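Local coordinates for protein aspartate aminotransferase (Giardia lamblia, PDB 3MEB) that probably catalyses the pyridoxal-phosphate-dependent transfer of the amino group of L-aspartate to 2-oxoglutarate, giving oxaloacetate and L-glutamate, at residues Q245-E253 and F346-I357. Sequence-based numbering, arbitrary orientation.
Sequences QGFATGSFE and FYDNVKEMSARI. With EDO (1,2-ethanediol), chain K.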
ATOM      1  N   GLN A 245      20.678   0.104   5.209  1.00  9.02           N
ATOM      2  CA  GLN A 245      21.642   1.185   5.166  1.00  8.67           C
ATOM      3  C   GLN A 245      21.715   1.760   6.571  1.00  8.08           C
ATOM      4  O   GLN A 245      20.689   2.167   7.122  1.00  7.77           O
ATOM      5  CB  GLN A 245      21.182   2.244   4.161  1.00  9.09           C
ATOM      6  CG  GLN A 245      22.287   3.096   3.627  1.00  8.61           C
ATOM      7  CD  GLN A 245      21.810   4.267   2.820  1.00  6.72           C
ATOM      8  OE1 GLN A 245      20.621   4.372   2.470  1.00  3.48           O
ATOM      9  NE2 GLN A 245      22.725   5.199   2.556  1.00  2.00           N
ATOM     10  N   GLY A 246      22.916   1.764   7.151  1.00  8.78           N
ATOM     11  CA  GLY A 246      23.121   2.109   8.568  1.00  8.61           C
ATOM     12  C   GLY A 246      23.444   0.904   9.466  1.00  9.78           C
ATOM     13  O   GLY A 246      23.989   1.087  10.566  1.00  8.58           O
ATOM     14  N   PHE A 247      23.086  -0.328   9.034  1.00 10.60           N
ATOM     15  CA  PHE A 247      23.330  -1.527   9.864  1.00 11.07           C
ATOM     16  C   PHE A 247      24.520  -2.410   9.427  1.00 12.08           C
ATOM     17  O   PHE A 247      24.858  -3.389  10.118  1.00 11.76           O
ATOM     18  CB  PHE A 247      22.097  -2.412   9.892  1.00 11.12           C
ATOM     19  CG  PHE A 247      20.981  -1.898  10.742  1.00 10.50           C
ATOM     20  CD1 PHE A 247      20.958  -2.151  12.098  1.00  8.12           C
ATOM     21  CD2 PHE A 247      19.933  -1.196  10.176  1.00 11.22           C
ATOM     22  CE1 PHE A 247      19.895  -1.707  12.879  1.00 10.84           C
ATOM     23  CE2 PHE A 247      18.877  -0.744  10.954  1.00 11.21           C
ATOM     24  CZ  PHE A 247      18.854  -1.002  12.297  1.00  9.14           C
ATOM     25  N   ALA A 248      25.176  -2.084   8.320  1.00 13.58           N
ATOM     26  CA  ALA A 248      26.291  -2.930   7.849  1.00 14.27           C
ATOM     27  C   ALA A 248      27.579  -2.469   8.508  1.00 15.99           C
ATOM     28  O   ALA A 248      28.007  -3.063   9.487  1.00 15.56           O
ATOM     29  CB  ALA A 248      26.400  -2.912   6.347  1.00 13.83           C
ATOM     30  N   THR A 249      28.166  -1.396   7.983  1.00 17.36           N
ATOM     31  CA  THR A 249      29.303  -0.743   8.612  1.00 18.60           C
ATOM     32  C   THR A 249      28.863   0.282   9.687  1.00 19.43           C
ATOM     33  O   THR A 249      29.707   0.850  10.363  1.00 20.70           O
ATOM     34  CB  THR A 249      30.247  -0.086   7.543  1.00 18.16           C
ATOM     35  OG1 THR A 249      29.868   1.268   7.287  1.00 18.80           O
ATOM     36  CG2 THR A 249      30.251  -0.878   6.232  1.00 17.81           C
ATOM     37  N   GLY A 250      27.555   0.525   9.861  1.00 20.18           N
ATOM     38  CA  GLY A 250      27.093   1.586  10.800  1.00 19.55           C
ATOM     39  C   GLY A 250      27.134   3.037  10.279  1.00 18.98           C
ATOM     40  O   GLY A 250      26.719   3.961  10.985  1.00 18.48           O
ATOM     41  N   SER A 251      27.615   3.214   9.041  1.00 18.27           N
ATOM     42  CA  SER A 251      27.685   4.513   8.342  1.00 17.27           C
ATOM     43  C   SER A 251      26.815   4.497   7.107  1.00 16.58           C
ATOM     44  O   SER A 251      27.017   3.636   6.240  1.00 15.27           O
ATOM     45  CB  SER A 251      29.116   4.784   7.869  1.00 17.64           C
ATOM     46  OG  SER A 251      29.135   5.579   6.680  1.00 18.15           O
ATOM     47  N   PHE A 252      25.888   5.464   6.997  1.00 15.50           N
ATOM     48  CA  PHE A 252      25.011   5.554   5.835  1.00 14.87           C
ATOM     49  C   PHE A 252      25.759   5.646   4.560  1.00 14.76           C
ATOM     50  O   PHE A 252      25.411   4.978   3.585  1.00 15.36           O
ATOM     51  CB  PHE A 252      24.061   6.751   5.929  1.00 15.17           C
ATOM     52  CG  PHE A 252      22.728   6.376   6.464  1.00 13.17           C
ATOM     53  CD1 PHE A 252      21.614   6.335   5.650  1.00 13.63           C
ATOM     54  CD2 PHE A 252      22.616   5.981   7.783  1.00 13.00           C
ATOM     55  CE1 PHE A 252      20.385   5.910   6.169  1.00 12.36           C
ATOM     56  CE2 PHE A 252      21.406   5.575   8.293  1.00 12.61           C
ATOM     57  CZ  PHE A 252      20.299   5.545   7.492  1.00 11.37           C
ATOM     58  N   GLU A 253      26.767   6.503   4.539  1.00 14.03           N
ATOM     59  CA  GLU A 253      27.550   6.693   3.326  1.00 13.76           C
ATOM     60  C   GLU A 253      28.179   5.388   2.886  1.00 12.82           C
ATOM     61  O   GLU A 253      28.023   4.966   1.723  1.00 12.78           O
ATOM     62  CB  GLU A 253      28.652   7.736   3.517  1.00 14.31           C
ATOM     63  CG  GLU A 253      29.554   7.864   2.285  1.00 17.06           C
ATOM     64  CD  GLU A 253      30.689   8.877   2.461  1.00 21.41           C
ATOM     65  OE1 GLU A 253      30.825   9.454   3.571  1.00 23.11           O
ATOM     66  OE2 GLU A 253      31.435   9.087   1.474  1.00 22.92           O
ATOM     67  N   PHE A 346      19.153  11.297  14.346  1.00  2.35           N
ATOM     68  CA  PHE A 346      18.883  10.065  13.596  1.00  2.34           C
ATOM     69  C   PHE A 346      20.135   9.229  13.385  1.00  2.00           C
ATOM     70  O   PHE A 346      20.145   8.026  13.661  1.00  2.00           O
ATOM     71  CB  PHE A 346      18.285  10.393  12.253  1.00  2.52           C
ATOM     72  CG  PHE A 346      18.185   9.205  11.342  1.00  3.25           C
ATOM     73  CD1 PHE A 346      17.365   8.132  11.667  1.00  4.81           C
ATOM     74  CD2 PHE A 346      18.909   9.159  10.186  1.00  2.08           C
ATOM     75  CE1 PHE A 346      17.288   7.020  10.822  1.00  4.86           C
ATOM     76  CE2 PHE A 346      18.830   8.073   9.352  1.00  4.53           C
ATOM     77  CZ  PHE A 346      18.011   6.997   9.685  1.00  4.33           C
ATOM     78  N   TYR A 347      21.194   9.853  12.886  1.00  2.00           N
ATOM     79  CA  TYR A 347      22.439   9.103  12.636  1.00  2.00           C
ATOM     80  C   TYR A 347      23.014   8.469  13.900  1.00  2.00           C
ATOM     81  O   TYR A 347      23.514   7.338  13.847  1.00  2.00           O
ATOM     82  CB  TYR A 347      23.511   9.994  12.027  1.00  2.15           C
ATOM     83  CG  TYR A 347      23.335  10.487  10.609  1.00  3.05           C
ATOM     84  CD1 TYR A 347      22.626   9.753   9.635  1.00  6.26           C
ATOM     85  CD2 TYR A 347      23.952  11.675  10.203  1.00  5.59           C
ATOM     86  CE1 TYR A 347      22.519  10.226   8.317  1.00  4.74           C
ATOM     87  CE2 TYR A 347      23.841  12.143   8.883  1.00  5.60           C
ATOM     88  CZ  TYR A 347      23.140  11.411   7.962  1.00  5.57           C
ATOM     89  OH  TYR A 347      23.060  11.902   6.679  1.00  6.26           O
ATOM     90  N   ASP A 348      23.012   9.223  15.011  1.00  2.00           N
ATOM     91  CA  ASP A 348      23.429   8.733  16.331  1.00  2.00           C
ATOM     92  C   ASP A 348      22.542   7.548  16.787  1.00  2.19           C
ATOM     93  O   ASP A 348      23.029   6.560  17.341  1.00  2.00           O
ATOM     94  CB  ASP A 348      23.295   9.837  17.416  1.00  2.45           C
ATOM     95  CG  ASP A 348      24.251  11.030  17.212  1.00  5.18           C
ATOM     96  OD1 ASP A 348      25.169  10.960  16.398  1.00 10.11           O
ATOM     97  OD2 ASP A 348      24.111  12.055  17.911  1.00 10.54           O
ATOM     98  N   ASN A 349      21.236   7.659  16.525  1.00  2.00           N
ATOM     99  CA  ASN A 349      20.276   6.644  16.932  1.00  2.00           C
ATOM    100  C   ASN A 349      20.528   5.302  16.218  1.00  2.00           C
ATOM    101  O   ASN A 349      20.525   4.241  16.848  1.00  2.00           O
ATOM    102  CB  ASN A 349      18.841   7.084  16.600  1.00  2.00           C
ATOM    103  CG  ASN A 349      18.306   8.222  17.479  1.00  2.00           C
ATOM    104  OD1 ASN A 349      17.290   8.833  17.103  1.00  2.00           O
ATOM    105  ND2 ASN A 349      18.946   8.515  18.616  1.00  2.00           N
ATOM    106  N   VAL A 350      20.739   5.355  14.910  1.00  2.00           N
ATOM    107  CA  VAL A 350      21.073   4.172  14.109  1.00  2.00           C
ATOM    108  C   VAL A 350      22.417   3.535  14.591  1.00  2.20           C
ATOM    109  O   VAL A 350      22.501   2.316  14.740  1.00  2.91           O
ATOM    110  CB  VAL A 350      21.093   4.529  12.619  1.00  2.00           C
ATOM    111  CG1 VAL A 350      21.453   3.319  11.718  1.00  3.46           C
ATOM    112  CG2 VAL A 350      19.714   5.096  12.191  1.00  2.00           C
ATOM    113  N   LYS A 351      23.439   4.353  14.852  1.00  2.00           N
ATOM    114  CA  LYS A 351      24.696   3.841  15.443  1.00  2.23           C
ATOM    115  C   LYS A 351      24.460   3.114  16.781  1.00  2.09           C
ATOM    116  O   LYS A 351      25.040   2.051  17.005  1.00  2.00           O
ATOM    117  CB  LYS A 351      25.710   4.961  15.615  1.00  2.87           C
ATOM    118  CG  LYS A 351      26.379   5.409  14.298  1.00  7.11           C
ATOM    119  CD  LYS A 351      27.072   6.770  14.455  1.00 10.00           C
ATOM    120  CE  LYS A 351      27.804   7.257  13.192  1.00 13.22           C
ATOM    121  NZ  LYS A 351      28.543   6.186  12.426  1.00 15.31           N
ATOM    122  N   GLU A 352      23.597   3.678  17.648  1.00  2.01           N
ATOM    123  CA  GLU A 352      23.238   3.029  18.919  1.00  2.00           C
ATOM    124  C   GLU A 352      22.613   1.643  18.680  1.00  2.00           C
ATOM    125  O   GLU A 352      22.944   0.691  19.377  1.00  2.00           O
ATOM    126  CB  GLU A 352      22.287   3.908  19.758  1.00  2.51           C
ATOM    127  N   MET A 353      21.723   1.527  17.692  1.00  2.00           N
ATOM    128  CA  MET A 353      21.162   0.239  17.341  1.00  2.00           C
ATOM    129  C   MET A 353      22.248  -0.721  16.857  1.00  2.00           C
ATOM    130  O   MET A 353      22.280  -1.856  17.307  1.00  2.21           O
ATOM    131  CB  MET A 353      20.057   0.334  16.278  1.00  2.00           C
ATOM    132  CG  MET A 353      18.870   1.146  16.701  1.00  2.70           C
ATOM    133  SD  MET A 353      17.398   0.947  15.639  1.00  3.77           S
ATOM    134  CE  MET A 353      17.754   2.141  14.350  1.00  2.35           C
ATOM    135  N   SER A 354      23.145  -0.272  15.988  1.00  2.00           N
ATOM    136  CA  SER A 354      24.212  -1.158  15.483  1.00  2.91           C
ATOM    137  C   SER A 354      25.107  -1.605  16.630  1.00  3.00           C
ATOM    138  O   SER A 354      25.577  -2.740  16.679  1.00  4.14           O
ATOM    139  CB  SER A 354      25.079  -0.431  14.426  1.00  3.90           C
ATOM    140  OG  SER A 354      26.063  -1.305  13.878  1.00  3.92           O
ATOM    141  N   ALA A 355      25.370  -0.687  17.541  1.00  2.46           N
ATOM    142  CA  ALA A 355      26.263  -0.946  18.642  1.00  2.00           C
ATOM    143  C   ALA A 355      25.656  -2.012  19.554  1.00  2.06           C
ATOM    144  O   ALA A 355      26.366  -2.927  20.010  1.00  2.00           O
ATOM    145  CB  ALA A 355      26.601   0.353  19.412  1.00  2.00           C
ATOM    146  N   ARG A 356      24.351  -1.935  19.806  1.00  2.00           N
ATOM    147  CA  ARG A 356      23.734  -2.947  20.684  1.00  2.49           C
ATOM    148  C   ARG A 356      23.776  -4.344  20.062  1.00  2.79           C
ATOM    149  O   ARG A 356      24.007  -5.356  20.758  1.00  4.39           O
ATOM    150  CB  ARG A 356      22.312  -2.572  21.098  1.00  2.47           C
ATOM    151  CG  ARG A 356      21.933  -3.207  22.433  1.00  4.49           C
ATOM    152  CD  ARG A 356      20.478  -2.974  22.834  1.00  7.27           C
ATOM    153  NE  ARG A 356      19.550  -3.856  22.111  1.00  5.55           N
ATOM    154  CZ  ARG A 356      19.430  -5.169  22.288  1.00  5.87           C
ATOM    155  NH1 ARG A 356      18.570  -5.844  21.535  1.00  6.00           N
ATOM    156  NH2 ARG A 356      20.198  -5.829  23.157  1.00  5.77           N
ATOM    157  N   ILE A 357      23.580  -4.389  18.764  1.00  2.51           N
ATOM    158  CA  ILE A 357      23.621  -5.621  18.029  1.00  2.65           C
ATOM    159  C   ILE A 357      25.009  -6.248  18.140  1.00  3.25           C
ATOM    160  O   ILE A 357      25.121  -7.430  18.413  1.00  3.13           O
ATOM    161  CB  ILE A 357      23.223  -5.413  16.558  1.00  2.79           C
ATOM    162  CG1 ILE A 357      21.720  -5.088  16.464  1.00  4.10           C
ATOM    163  CG2 ILE A 357      23.551  -6.668  15.729  1.00  2.00           C
ATOM    164  CD1 ILE A 357      21.301  -4.628  15.050  1.00  5.31           C
TER
HETATM  165  C1  EDO K 508      26.860   9.296   8.223  1.00 34.64           C
HETATM  166  O1  EDO K 508      27.089   8.631   6.967  1.00 33.50           O
HETATM  167  C2  EDO K 508      25.671   8.673   8.945  1.00 35.40           C
HETATM  168  O2  EDO K 508      25.868   7.298   9.346  1.00 34.77           O
HETATM  169  O   HOH W   1      24.695  -3.808  12.939  1.00  8.36           O
HETATM  170  O   HOH W   2      24.214   6.321  11.463  1.00  3.20           O
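Val350 turns CG1 away from its own amide (chi1 180°) and onto the loop, where it lies 3.6 Å from Gly246 O and also meets the rim of the Phe252 ring. Gly246, which has no side chain, lets this methyl sit close over its backbone; its O is buried without a polar partner. On one flank, Phe252 CZ meets the edge of the Phe346 ring, 3.5 Å from CE2, with the planes at 64°; Tyr347 completes the aromatic cluster. On the other, Met353 brings CE to Phe247 CZ and its sulfur obliquely beside the ring, a Met-aromatic contact, while Ile357 CD1 packs on CD1. An interior water bridges Phe247 O and Ser354 OG.

The solvent side is polar. Lys351 bends at its last torsion (chi4 -40°) to give NZ to Gly250 O at 3.2 Å, from above the carbonyl plane. An ethanediol, probably from crystallisation, lays C2 over the centre of the Tyr347 ring; its O2 and O1 accept from Phe252 N and Glu253 N, where helix 252-255 starts.

In this fold-type I aminotransferase, the loop leaving sheet strand 237-242 past cofactor-binding Tyr244 thus packs on helix 340-370, with Phe247 beside Lys277 and helix 97-108 touching Phe252 and Tyr347.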